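Side-chain contacts in pectate lyase 47 (Bacillus sp. TS-47, PDB 1VBL), which cleaves pectate by beta-elimination as a thermostable, calcium-binding member of polysaccharide lyase family 1: residues 48-51 with 52-55; 118-121 with 122-126; 211-214 with 215-218; 218-222 with 223-227; 227-230 with 231-235. One frame throughout, in Å; residues are numbered along the deposited sequence.

All five contacts are local, each between adjoining pieces of one chain, so they follow one another without crossing. Interaction 1 turns the loop between helix 38-44 and strand 59-63. Interaction 2 lies on the last turns of helix 110-126, just before strand 127-129, and packs against interaction 1 where Asn49 meets Asp124. The remaining three form a series. Interaction 3 closes a turn in the loop after strand 200-208 and hands Gly218 on to the hairpin of interaction 4, which in turn shares Gln227 with interaction 5. There the chain enters strand 232-235 at the calcium ion. A further link, from Asp214 to His228, ties interaction 3 to interaction 5.

Interaction 1 of 5, residues 48-51 with 52-55; sequences NNHT and NQYN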
loop_
_atom_site.group_PDB
_atom_site.type_symbol
_atom_site.label_atom_id
_atom_site.label_comp_id
_atom_site.label_asym_id
_atom_site.label_seq_id
_atom_site.Cartn_x
_atom_site.Cartn_y
_atom_site.Cartn_z
ATOM N N ASN A 48 6.520 -1.515 24.153
ATOM C CA ASN A 48 5.843 -0.219 24.156
ATOM C C ASN A 48 5.708 0.257 22.714
ATOM O O ASN A 48 6.696 0.617 22.079
ATOM C CB ASN A 48 6.653 0.792 24.971
ATOM C CG ASN A 48 5.960 2.135 25.091
ATOM O OD1 ASN A 48 5.764 2.841 24.100
ATOM N ND2 ASN A 48 5.582 2.494 26.311
ATOM N N ASN A 49 4.478 0.264 22.209
ATOM C CA ASN A 49 4.210 0.653 20.826
ATOM C C ASN A 49 4.969 1.875 20.316
ATOM O O ASN A 49 5.670 1.794 19.312
ATOM C CB ASN A 49 2.713 0.885 20.614
ATOM C CG ASN A 49 2.336 0.935 19.142
ATOM O OD1 ASN A 49 1.306 1.496 18.772
ATOM N ND2 ASN A 49 3.169 0.336 18.297
ATOM N N HIS A 50 4.840 3.007 20.996
ATOM C CA HIS A 50 5.520 4.207 20.526
ATOM C C HIS A 50 7.042 4.075 20.436
ATOM O O HIS A 50 7.625 4.301 19.367
ATOM C CB HIS A 50 5.152 5.415 21.394
ATOM C CG HIS A 50 5.661 6.715 20.850
ATOM N ND1 HIS A 50 6.967 7.127 21.003
ATOM C CD2 HIS A 50 5.052 7.667 20.102
ATOM C CE1 HIS A 50 7.142 8.276 20.375
ATOM N NE2 HIS A 50 5.995 8.625 19.819
ATOM N N THR A 51 7.687 3.685 21.532
ATOM C CA THR A 51 9.143 3.557 21.534
ATOM C C THR A 51 9.673 2.327 20.805
ATOM O O THR A 51 10.881 2.192 20.610
ATOM C CB THR A 51 9.711 3.565 22.977
ATOM O OG1 THR A 51 9.277 2.394 23.680
ATOM C CG2 THR A 51 9.238 4.810 23.722
ATOM N N ASN A 52 8.780 1.428 20.399
ATOM C CA ASN A 52 9.198 0.228 19.680
ATOM C C ASN A 52 9.923 0.583 18.379
ATOM O O ASN A 52 10.723 -0.205 17.867
ATOM C CB ASN A 52 7.987 -0.656 19.365
ATOM C CG ASN A 52 7.580 -1.538 20.533
ATOM O OD1 ASN A 52 6.533 -2.194 20.496
ATOM N ND2 ASN A 52 8.406 -1.565 21.575
ATOM N N GLN A 53 9.641 1.769 17.846
ATOM C CA GLN A 53 10.272 2.214 16.609
ATOM C C GLN A 53 11.783 2.364 16.776
ATOM O O GLN A 53 12.528 2.341 15.796
ATOM C CB GLN A 53 9.662 3.544 16.149
ATOM C CG GLN A 53 9.747 4.669 17.175
ATOM C CD GLN A 53 8.991 5.917 16.741
ATOM O OE1 GLN A 53 9.346 6.561 15.754
ATOM N NE2 GLN A 53 7.941 6.260 17.481
ATOM N N TYR A 54 12.234 2.504 18.021
ATOM C CA TYR A 54 13.658 2.664 18.305
ATOM C C TYR A 54 14.341 1.349 18.671
ATOM O O TYR A 54 15.538 1.330 18.974
ATOM C CB TYR A 54 13.861 3.669 19.444
ATOM C CG TYR A 54 13.192 5.001 19.216
ATOM C CD1 TYR A 54 12.145 5.421 20.035
ATOM C CD2 TYR A 54 13.594 5.839 18.177
ATOM C CE1 TYR A 54 11.513 6.642 19.827
ATOM C CE2 TYR A 54 12.966 7.064 17.958
ATOM C CZ TYR A 54 11.926 7.457 18.787
ATOM O OH TYR A 54 11.291 8.659 18.575
ATOM N N ASN A 55 13.591 0.250 18.649
ATOM C CA ASN A 55 14.159 -1.054 18.978
ATOM C C ASN A 55 14.756 -1.701 17.731
ATOM O O ASN A 55 14.041 -2.307 16.931
ATOM C CB ASN A 55 13.087 -1.965 19.584
ATOM C CG ASN A 55 13.617 -3.348 19.921
ATOM O OD1 ASN A 55 14.829 -3.566 19.980
ATOM N ND2 ASN A 55 12.709 -4.289 20.158
#
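Thr51 and Tyr54 are joined through the backbone, Tyr54 N donating to Thr51 O at 2.9 Å. A weak bond of 3.3 Å runs from Asn52 N to Asn49 O, and Asn55 N reaches back to Asn52 O, so the chain coils through bonds spanning three residues without becoming a regular helix. The main side-chain link is made by Gln53, whose NE2 donates to His50 O over 2.7 Å. This bond is fairly straight (158°) and lies in the amide plane, although the nitrogen is tilted out of the plane of the carbonyl. The coil belongs to the surface loop connecting helix 38-44 to strand 59-63, near the start of the parallel beta-helix. Besides gripping the carbonyl, Gln53 NE2 sits over one face of the His50 imidazole, towards its rim, 3.6 Å from CE1; the side chains run alongside each other, planes inclined by 52°. With chi1 at 57°, Gln53 CG is held between its backbone N and carbonyl carbon, which places it above the centre of the Tyr54 ring. Within 48-51, Asn48 OD1 accepts a weak bond from Thr51 N. Asn55 is held by Leu45 O through ND2 and by Val57 N at OD1.

Interaction 2 of 5, residues 118-121 with 122-126; sequences SQKK and QKDRI
Lys120 reaches along the helix surface to Asp124, one turn on, and ends in a salt bridge of 3.3 Å between NZ and OD2 that is weak as a hydrogen bond. The lysine chain leaves with CG opposite the backbone N (chi1 178°), stays extended as far as CE, and only then bends, at chi4 54°, to bring the ammonium round to the carboxylate. Its CG and CE also come within 3.5 Å of Asp124 OD2. The backbone joins the pair too, Asp124 N donating to Lys120 O at 2.9 Å. Lys123 NZ lies 5.3 Å from Lys120 NZ, so the acidic group probably tempers a local gathering of positive charge.

Gln122 is the buried member of the group. Its N bonds to Ser118 O at 3.2 Å, and its amide leads away to the backbone of Tyr171 through OE1. Lys121 O receives a weak bond from Arg125 N, while the extended side chain carries NZ to Phe82, meeting its carbonyl and ring. Lysine and aspartate spaced four apart form the classic i to i+4 salt bridge of an alpha-helix, here on the closing turns of helix 110-126 ahead of strand 127-129.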
loop_
_atom_site.group_PDB
_atom_site.type_symbol
_atom_site.label_atom_id
_atom_site.label_comp_id
_atom_site.label_asym_id
_atom_site.label_seq_id
_atom_site.Cartn_x
_atom_site.Cartn_y
_atom_site.Cartn_z
ATOM N N SER A 118 -10.328 11.927 18.627
ATOM C CA SER A 118 -10.865 10.572 18.511
ATOM C C SER A 118 -9.979 9.768 17.557
ATOM O O SER A 118 -9.653 8.603 17.810
ATOM C CB SER A 118 -12.293 10.614 17.960
ATOM O OG SER A 118 -13.142 11.383 18.793
ATOM N N GLN A 119 -9.603 10.405 16.454
ATOM C CA GLN A 119 -8.757 9.777 15.446
ATOM C C GLN A 119 -7.389 9.441 16.034
ATOM O O GLN A 119 -6.856 8.351 15.810
ATOM C CB GLN A 119 -8.587 10.715 14.251
ATOM C CG GLN A 119 -7.664 10.177 13.174
ATOM C CD GLN A 119 -6.965 11.286 12.417
ATOM O OE1 GLN A 119 -7.607 12.117 11.772
ATOM N NE2 GLN A 119 -5.640 11.310 12.498
ATOM N N LYS A 120 -6.818 10.379 16.785
ATOM C CA LYS A 120 -5.514 10.151 17.396
ATOM C C LYS A 120 -5.535 8.954 18.339
ATOM O O LYS A 120 -4.575 8.185 18.401
ATOM C CB LYS A 120 -5.045 11.389 18.165
ATOM C CG LYS A 120 -3.711 11.179 18.860
ATOM C CD LYS A 120 -3.298 12.388 19.679
ATOM C CE LYS A 120 -2.021 12.099 20.458
ATOM N NZ LYS A 120 -0.927 11.629 19.559
ATOM N N LYS A 121 -6.628 8.793 19.079
ATOM C CA LYS A 121 -6.729 7.675 20.006
ATOM C C LYS A 121 -6.730 6.344 19.252
ATOM O O LYS A 121 -6.113 5.371 19.689
ATOM C CB LYS A 121 -7.995 7.790 20.868
ATOM C CG LYS A 121 -8.041 6.765 21.994
ATOM C CD LYS A 121 -9.203 7.000 22.955
ATOM C CE LYS A 121 -9.272 5.890 23.993
ATOM N NZ LYS A 121 -10.396 6.063 24.958
ATOM N N GLN A 122 -7.415 6.293 18.118
ATOM C CA GLN A 122 -7.432 5.049 17.356
ATOM C C GLN A 122 -6.065 4.828 16.714
ATOM O O GLN A 122 -5.537 3.716 16.721
ATOM C CB GLN A 122 -8.521 5.071 16.282
ATOM C CG GLN A 122 -8.481 3.847 15.368
ATOM C CD GLN A 122 -9.742 3.675 14.541
ATOM O OE1 GLN A 122 -10.291 4.643 14.016
ATOM N NE2 GLN A 122 -10.198 2.432 14.407
ATOM N N LYS A 123 -5.490 5.897 16.175
ATOM C CA LYS A 123 -4.183 5.820 15.533
ATOM C C LYS A 123 -3.124 5.280 16.493
ATOM O O LYS A 123 -2.395 4.339 16.165
ATOM C CB LYS A 123 -3.767 7.207 15.025
ATOM C CG LYS A 123 -2.442 7.246 14.274
ATOM C CD LYS A 123 -1.299 7.728 15.149
ATOM C CE LYS A 123 -1.555 9.142 15.667
ATOM N NZ LYS A 123 -1.935 10.085 14.570
ATOM N N ASP A 124 -3.044 5.873 17.680
ATOM C CA ASP A 124 -2.065 5.444 18.670
ATOM C C ASP A 124 -2.229 3.984 19.088
ATOM O O ASP A 124 -1.289 3.379 19.601
ATOM C CB ASP A 124 -2.124 6.344 19.913
ATOM C CG ASP A 124 -1.599 7.747 19.649
ATOM O OD1 ASP A 124 -0.897 7.948 18.635
ATOM O OD2 ASP A 124 -1.880 8.650 20.464
ATOM N N ARG A 125 -3.409 3.411 18.869
ATOM C CA ARG A 125 -3.640 2.019 19.251
ATOM C C ARG A 125 -3.509 0.981 18.138
ATOM O O ARG A 125 -2.956 -0.097 18.367
ATOM C CB ARG A 125 -5.022 1.859 19.900
ATOM C CG ARG A 125 -5.417 0.403 20.180
ATOM C CD ARG A 125 -6.579 0.312 21.171
ATOM N NE ARG A 125 -6.187 0.788 22.496
ATOM C CZ ARG A 125 -5.570 0.048 23.413
ATOM N NH1 ARG A 125 -5.273 -1.221 23.167
ATOM N NH2 ARG A 125 -5.224 0.589 24.572
ATOM N N ILE A 126 -4.008 1.299 16.946
ATOM C CA ILE A 126 -3.981 0.342 15.842
ATOM C C ILE A 126 -2.790 0.368 14.888
ATOM O O ILE A 126 -2.574 -0.598 14.156
ATOM C CB ILE A 126 -5.273 0.431 15.000
ATOM C CG1 ILE A 126 -5.280 1.710 14.160
ATOM C CG2 ILE A 126 -6.494 0.394 15.930
ATOM C CD1 ILE A 126 -6.488 1.822 13.243
#

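Interaction 3 of 5, residues 211-214 with 215-218; sequences DHPD and RSLG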
loop_
_atom_site.group_PDB
_atom_site.type_symbol
_atom_site.label_atom_id
_atom_site.label_comp_id
_atom_site.label_asym_id
_atom_site.label_seq_id
_atom_site.Cartn_x
_atom_site.Cartn_y
_atom_site.Cartn_z
ATOM N N ASP A 211 -13.890 -8.245 4.672
ATOM C CA ASP A 211 -15.282 -8.167 5.105
ATOM C C ASP A 211 -15.846 -6.753 5.170
ATOM O O ASP A 211 -17.017 -6.571 5.513
ATOM C CB ASP A 211 -15.458 -8.836 6.475
ATOM C CG ASP A 211 -15.185 -10.327 6.436
ATOM O OD1 ASP A 211 -15.471 -10.955 5.398
ATOM O OD2 ASP A 211 -14.700 -10.877 7.448
ATOM N N HIS A 212 -15.034 -5.752 4.841
ATOM C CA HIS A 212 -15.509 -4.374 4.885
ATOM C C HIS A 212 -15.227 -3.584 3.614
ATOM O O HIS A 212 -14.513 -2.582 3.642
ATOM C CB HIS A 212 -14.902 -3.650 6.087
ATOM C CG HIS A 212 -15.181 -4.331 7.387
ATOM N ND1 HIS A 212 -16.458 -4.481 7.884
ATOM C CD2 HIS A 212 -14.360 -4.959 8.259
ATOM C CE1 HIS A 212 -16.411 -5.177 9.005
ATOM N NE2 HIS A 212 -15.149 -5.479 9.255
ATOM N N PRO A 213 -15.791 -4.024 2.478
ATOM C CA PRO A 213 -15.576 -3.322 1.210
ATOM C C PRO A 213 -16.183 -1.923 1.287
ATOM O O PRO A 213 -17.168 -1.714 1.999
ATOM C CB PRO A 213 -16.285 -4.219 0.200
ATOM C CG PRO A 213 -17.411 -4.788 1.000
ATOM C CD PRO A 213 -16.733 -5.145 2.304
ATOM N N ASP A 214 -15.600 -0.971 0.560
ATOM C CA ASP A 214 -16.088 0.405 0.582
ATOM C C ASP A 214 -17.584 0.491 0.313
ATOM O O ASP A 214 -18.271 1.364 0.835
ATOM C CB ASP A 214 -15.339 1.259 -0.445
ATOM C CG ASP A 214 -13.887 1.483 -0.070
ATOM O OD1 ASP A 214 -13.583 1.495 1.140
ATOM O OD2 ASP A 214 -13.053 1.665 -0.983
ATOM N N ARG A 215 -18.077 -0.431 -0.500
ATOM C CA ARG A 215 -19.485 -0.485 -0.876
ATOM C C ARG A 215 -20.407 -0.638 0.327
ATOM O O ARG A 215 -21.566 -0.223 0.291
ATOM C CB ARG A 215 -19.703 -1.649 -1.847
ATOM C CG ARG A 215 -18.747 -1.628 -3.035
ATOM C CD ARG A 215 -17.276 -1.755 -2.593
ATOM N NE ARG A 215 -16.368 -1.052 -3.497
ATOM C CZ ARG A 215 -16.474 0.236 -3.812
ATOM N NH1 ARG A 215 -17.450 0.975 -3.299
ATOM N NH2 ARG A 215 -15.604 0.791 -4.640
ATOM N N SER A 216 -19.886 -1.229 1.395
ATOM C CA SER A 216 -20.664 -1.450 2.604
ATOM C C SER A 216 -20.500 -0.329 3.626
ATOM O O SER A 216 -21.155 -0.341 4.668
ATOM C CB SER A 216 -20.247 -2.768 3.253
ATOM O OG SER A 216 -18.922 -2.683 3.754
ATOM N N LEU A 217 -19.630 0.632 3.328
ATOM C CA LEU A 217 -19.366 1.738 4.244
ATOM C C LEU A 217 -20.391 2.868 4.180
ATOM O O LEU A 217 -20.453 3.707 5.078
ATOM C CB LEU A 217 -17.960 2.298 3.996
ATOM C CG LEU A 217 -16.827 1.267 4.060
ATOM C CD1 LEU A 217 -15.481 1.967 3.891
ATOM C CD2 LEU A 217 -16.884 0.521 5.389
ATOM N N GLY A 218 -21.184 2.896 3.117
ATOM C CA GLY A 218 -22.198 3.927 2.997
ATOM C C GLY A 218 -21.753 5.208 2.320
ATOM O O GLY A 218 -20.660 5.298 1.759
HETATM O O HOH W 1 -18.516 -2.916 6.645
HETATM O O HOH W 2 -18.640 3.860 0.418
#
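Arg215 folds back over Asp214, the residue just before it, instead of extending from the turn. Its CB and CG lie beside Asp214 C, and a bend at chi2 (62°) swings CD round until it is 3.7 Å from Asp214 N and also touches Pro213 CB. NE and CZ then pass above Asp214 CB, which sits under one face of the guanidinium, towards its rim; NH1 is 3.6 Å from that CB. NH2 comes no closer than 4.5 Å to Asp214 OD2, which lies well outside the guanidinium plane, so any attraction is probably only through space, with no N-H pointing at the oxygen. The guanidinium also makes a cation-pi contact with Tyr309.

The beta turn from Pro213 to Ser216 is held at Pro213 O, which takes two bonds from Ser216. OG donates from within the carbonyl plane at 2.7 Å, whereas N, at 2.8 Å, approaches from above it. A water connects Ser216 OG with His212 ND1, and another joins Asp214 O to Gly218 O. Leu217 N closes on Asp214 O at 2.9 Å, and Leu217 CD1 packs 3.4 Å from Asp214 OD1, an oxygen whose hydrogen-bond partner is His228 ND1. The turn lies in the surface loop between strand 200-208 and the short strand 219-220, with Asp214 N bonded to the hydroxyl of Tyr309 on another loop.

Interaction 4 of 5, residues 218-222 with 223-227; sequences GTYFG and RPFQQ
Tyr220 and Arg223 close a type I' beta turn whose first inner position is filled by Phe221, a side-chain-bearing residue with a positive phi of 62°; Gly222 takes the second. The two ends form an antiparallel hydrogen-bonded pair: Tyr220 N donates to Arg223 O at 3.0 Å, and Arg223 N to Tyr220 O at 2.9 Å. Further from the turn, Phe225 N bonds to Gly218 O at 3.1 Å. Between these bonds lies the non-hydrogen-bonded pair Thr219 and Pro224, where Thr219 CG2 presses to 3.1 Å from Arg223 O and Thr219 CA makes a CA-H...O contact with the same oxygen.

One aromatic pair spans the hairpin. Tyr220 directs its edge at the face of Phe225 in a T-shaped stack, the centroids 4.8 Å apart and the planes at 74°. The atom that touches is Tyr220 CD1, standing over the rim of the phenylalanine ring 3.5 Å from CD1 of Phe225. Trp185 meets Phe225 edge-to-face as well, and Phe90 does the same with Tyr220, extending the cluster beyond the hairpin.

Arg223 curls back, bent at chi2 (-55°) and again at chi3, which returns NH1 to Gly222 O at 3.3 Å. This donor uses a lone pair in the carbonyl plane, although Gly222 O lies tilted from the guanidinium plane; Pro224 CD covers one guanidinium face. NE bonds to Gly183 O, and NH2 forms a salt bridge with Glu184. Bonds from NE, NH1 and NH2 together restrain the guanidinium, and its positive charge is probably balanced by the glutamate.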
loop_
_atom_site.group_PDB
_atom_site.type_symbol
_atom_site.label_atom_id
_atom_site.label_comp_id
_atom_site.label_asym_id
_atom_site.label_seq_id
_atom_site.Cartn_x
_atom_site.Cartn_y
_atom_site.Cartn_z
ATOM N N GLY A 218 -21.184 2.896 3.117
ATOM C CA GLY A 218 -22.198 3.927 2.997
ATOM C C GLY A 218 -21.753 5.208 2.320
ATOM O O GLY A 218 -20.660 5.298 1.759
ATOM N N THR A 219 -22.621 6.210 2.384
ATOM C CA THR A 219 -22.358 7.501 1.775
ATOM C C THR A 219 -22.835 8.628 2.684
ATOM O O THR A 219 -23.880 8.519 3.328
ATOM C CB THR A 219 -23.082 7.618 0.416
ATOM O OG1 THR A 219 -22.572 6.625 -0.483
ATOM C CG2 THR A 219 -22.877 8.998 -0.190
ATOM N N TYR A 220 -22.049 9.697 2.744
ATOM C CA TYR A 220 -22.384 10.869 3.542
ATOM C C TYR A 220 -21.961 12.098 2.756
ATOM O O TYR A 220 -20.917 12.094 2.099
ATOM C CB TYR A 220 -21.666 10.845 4.895
ATOM C CG TYR A 220 -22.121 9.722 5.798
ATOM C CD1 TYR A 220 -21.374 8.551 5.916
ATOM C CD2 TYR A 220 -23.321 9.815 6.504
ATOM C CE1 TYR A 220 -21.811 7.499 6.719
ATOM C CE2 TYR A 220 -23.768 8.771 7.306
ATOM C CZ TYR A 220 -23.008 7.616 7.410
ATOM O OH TYR A 220 -23.443 6.582 8.207
ATOM N N PHE A 221 -22.774 13.149 2.818
ATOM C CA PHE A 221 -22.482 14.376 2.088
ATOM C C PHE A 221 -22.476 14.070 0.595
ATOM O O PHE A 221 -21.864 14.789 -0.194
ATOM C CB PHE A 221 -21.119 14.939 2.498
ATOM C CG PHE A 221 -21.056 15.424 3.921
ATOM C CD1 PHE A 221 -19.844 15.829 4.468
ATOM C CD2 PHE A 221 -22.204 15.492 4.708
ATOM C CE1 PHE A 221 -19.770 16.296 5.778
ATOM C CE2 PHE A 221 -22.143 15.957 6.020
ATOM C CZ PHE A 221 -20.922 16.361 6.556
ATOM N N GLY A 222 -23.154 12.993 0.215
ATOM C CA GLY A 222 -23.212 12.613 -1.184
ATOM C C GLY A 222 -21.896 12.077 -1.720
ATOM O O GLY A 222 -21.697 12.023 -2.934
ATOM N N ARG A 223 -20.997 11.690 -0.816
ATOM C CA ARG A 223 -19.697 11.149 -1.203
ATOM C C ARG A 223 -19.463 9.810 -0.504
ATOM O O ARG A 223 -19.926 9.594 0.615
ATOM C CB ARG A 223 -18.570 12.116 -0.816
ATOM C CG ARG A 223 -18.740 13.544 -1.316
ATOM C CD ARG A 223 -18.937 13.584 -2.818
ATOM N NE ARG A 223 -17.839 12.943 -3.531
ATOM C CZ ARG A 223 -18.005 12.175 -4.604
ATOM N NH1 ARG A 223 -19.225 11.957 -5.079
ATOM N NH2 ARG A 223 -16.955 11.626 -5.199
ATOM N N PRO A 224 -18.745 8.887 -1.161
ATOM C CA PRO A 224 -18.493 7.595 -0.517
ATOM C C PRO A 224 -17.727 7.797 0.789
ATOM O O PRO A 224 -16.776 8.576 0.848
ATOM C CB PRO A 224 -17.689 6.830 -1.571
ATOM C CG PRO A 224 -17.014 7.922 -2.353
ATOM C CD PRO A 224 -18.101 8.957 -2.484
ATOM N N PHE A 225 -18.160 7.103 1.837
ATOM C CA PHE A 225 -17.529 7.216 3.146
ATOM C C PHE A 225 -16.245 6.389 3.142
ATOM O O PHE A 225 -16.224 5.240 3.588
ATOM C CB PHE A 225 -18.494 6.718 4.223
ATOM C CG PHE A 225 -18.157 7.190 5.604
ATOM C CD1 PHE A 225 -17.909 8.539 5.853
ATOM C CD2 PHE A 225 -18.104 6.293 6.665
ATOM C CE1 PHE A 225 -17.614 8.987 7.141
ATOM C CE2 PHE A 225 -17.810 6.730 7.952
ATOM C CZ PHE A 225 -17.565 8.081 8.190
ATOM N N GLN A 226 -15.179 6.995 2.629
ATOM C CA GLN A 226 -13.879 6.345 2.514
ATOM C C GLN A 226 -13.137 6.199 3.839
ATOM O O GLN A 226 -12.399 7.089 4.265
ATOM C CB GLN A 226 -13.031 7.110 1.487
ATOM C CG GLN A 226 -13.689 7.132 0.111
ATOM C CD GLN A 226 -12.948 7.962 -0.922
ATOM O OE1 GLN A 226 -13.328 7.981 -2.093
ATOM N NE2 GLN A 226 -11.893 8.654 -0.500
ATOM N N GLN A 227 -13.341 5.054 4.481
ATOM C CA GLN A 227 -12.709 4.759 5.758
ATOM C C GLN A 227 -11.379 4.030 5.595
ATOM O O GLN A 227 -10.686 3.753 6.577
ATOM C CB GLN A 227 -13.659 3.932 6.624
ATOM C CG GLN A 227 -14.875 4.715 7.100
ATOM C CD GLN A 227 -15.749 3.904 8.033
ATOM O OE1 GLN A 227 -16.600 3.130 7.594
ATOM N NE2 GLN A 227 -15.528 4.066 9.329
#

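Interaction 5 of 5, residues 227-230 with 231-235; sequences QHDG and ALDIK. With CA (calcium ion), chain B.
The side chains of Asp229 and Asp233 cross at about a right angle at one calcium ion, their carboxylate planes 82° apart. Each binds through a single oxygen: Asp229 OD2 lies 2.6 Å from the metal, and Asp233 OD2 2.5 Å. The two oxygens are 4.0 Å apart, and the cation would be expected to offset the repulsion between them.

The first torsions differ. Asp229 has CG opposite its backbone N (chi1 -162°), whereas in Asp233 CG lies opposite the carbonyl carbon (chi1 -71°); one leaves a loop and the other a strand, and both carboxylates reach the ion. Gly230 packs against the Asp233 carboxylate, its CA 3.4 Å from Asp233 OD2; having no side chain, it lets that oxygen settle directly against the backbone. Gly230 N also bonds to OD1 of Asp190, the third aspartate at the metal, and thereby serves as a second-shell support. The other oxygen of Asp233, OD1, accepts from Leu256 N, which helps to fix the rotation of the carboxylate.

A water that does not bind the ion lies 2.8 Å from Asp233 OD2 and may also give a weak bond to Asp229 OD2. Three other waters bind the ion, their oxygens 2.4 to 2.6 Å from the calcium, and further ligands, Asp190 among them, come from outside 227-235. Aspartates gathered from neighbouring turns of the parallel beta-helix, at and just before strands 192-195 and 232-235, form the calcium site characteristic of family 1 pectate lyases.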
loop_
_atom_site.group_PDB
_atom_site.type_symbol
_atom_site.label_atom_id
_atom_site.label_comp_id
_atom_site.label_asym_id
_atom_site.label_seq_id
_atom_site.Cartn_x
_atom_site.Cartn_y
_atom_site.Cartn_z
ATOM N N GLN A 227 -13.341 5.054 4.481
ATOM C CA GLN A 227 -12.709 4.759 5.758
ATOM C C GLN A 227 -11.379 4.030 5.595
ATOM O O GLN A 227 -10.686 3.753 6.577
ATOM C CB GLN A 227 -13.659 3.932 6.624
ATOM C CG GLN A 227 -14.875 4.715 7.100
ATOM C CD GLN A 227 -15.749 3.904 8.033
ATOM O OE1 GLN A 227 -16.600 3.130 7.594
ATOM N NE2 GLN A 227 -15.528 4.066 9.329
ATOM N N HIS A 228 -11.031 3.708 4.352
ATOM C CA HIS A 228 -9.766 3.038 4.068
ATOM C C HIS A 228 -8.814 4.047 3.455
ATOM O O HIS A 228 -9.235 5.100 2.977
ATOM C CB HIS A 228 -9.932 1.917 3.033
ATOM C CG HIS A 228 -10.793 0.782 3.484
ATOM N ND1 HIS A 228 -12.032 0.530 2.939
ATOM C CD2 HIS A 228 -10.578 -0.189 4.401
ATOM C CE1 HIS A 228 -12.545 -0.551 3.501
ATOM N NE2 HIS A 228 -11.683 -1.005 4.391
ATOM N N ASP A 229 -7.528 3.735 3.481
ATOM C CA ASP A 229 -6.569 4.594 2.825
ATOM C C ASP A 229 -5.701 3.675 1.977
ATOM O O ASP A 229 -6.230 2.914 1.170
ATOM C CB ASP A 229 -5.733 5.403 3.813
ATOM C CG ASP A 229 -5.065 6.597 3.142
ATOM O OD1 ASP A 229 -5.708 7.244 2.288
ATOM O OD2 ASP A 229 -3.908 6.899 3.465
ATOM N N GLY A 230 -4.388 3.708 2.159
ATOM C CA GLY A 230 -3.543 2.858 1.337
ATOM C C GLY A 230 -3.374 1.424 1.810
ATOM O O GLY A 230 -3.592 1.101 2.978
ATOM N N ALA A 231 -3.000 0.547 0.885
ATOM C CA ALA A 231 -2.748 -0.841 1.237
ATOM C C ALA A 231 -1.287 -0.852 1.667
ATOM O O ALA A 231 -0.930 -1.345 2.737
ATOM C CB ALA A 231 -2.945 -1.749 0.021
ATOM N N LEU A 232 -0.450 -0.264 0.820
ATOM C CA LEU A 232 0.983 -0.198 1.062
ATOM C C LEU A 232 1.501 1.123 0.505
ATOM O O LEU A 232 1.713 1.252 -0.699
ATOM C CB LEU A 232 1.668 -1.369 0.353
ATOM C CG LEU A 232 3.094 -1.773 0.731
ATOM C CD1 LEU A 232 3.524 -2.924 -0.174
ATOM C CD2 LEU A 232 4.043 -0.600 0.589
ATOM N N ASP A 233 1.698 2.107 1.379
ATOM C CA ASP A 233 2.184 3.405 0.938
ATOM C C ASP A 233 3.635 3.632 1.318
ATOM O O ASP A 233 4.100 3.157 2.353
ATOM C CB ASP A 233 1.304 4.526 1.489
ATOM C CG ASP A 233 -0.063 4.566 0.824
ATOM O OD1 ASP A 233 -0.194 4.071 -0.314
ATOM O OD2 ASP A 233 -1.008 5.104 1.423
ATOM N N ILE A 234 4.336 4.363 0.459
ATOM C CA ILE A 234 5.752 4.650 0.633
ATOM C C ILE A 234 5.972 6.146 0.464
ATOM O O ILE A 234 5.640 6.712 -0.577
ATOM C CB ILE A 234 6.566 3.878 -0.429
ATOM C CG1 ILE A 234 6.284 2.377 -0.281
ATOM C CG2 ILE A 234 8.052 4.182 -0.291
ATOM C CD1 ILE A 234 6.849 1.524 -1.398
ATOM N N LYS A 235 6.543 6.789 1.478
ATOM C CA LYS A 235 6.754 8.231 1.393
ATOM C C LYS A 235 7.884 8.760 2.264
ATOM O O LYS A 235 8.574 8.009 2.958
ATOM C CB LYS A 235 5.463 8.961 1.773
ATOM C CG LYS A 235 5.036 8.737 3.218
ATOM C CD LYS A 235 3.743 9.478 3.549
ATOM C CE LYS A 235 3.357 9.288 5.011
ATOM N NZ LYS A 235 2.089 9.989 5.366
HETATM CA CA CA B . -1.351 6.518 3.511
HETATM O O HOH W 3 -2.969 6.831 0.387
HETATM O O HOH W 4 -2.274 7.267 5.587
HETATM O O HOH W 5 1.147 7.272 3.731
HETATM O O HOH W 6 -1.759 8.746 2.420
#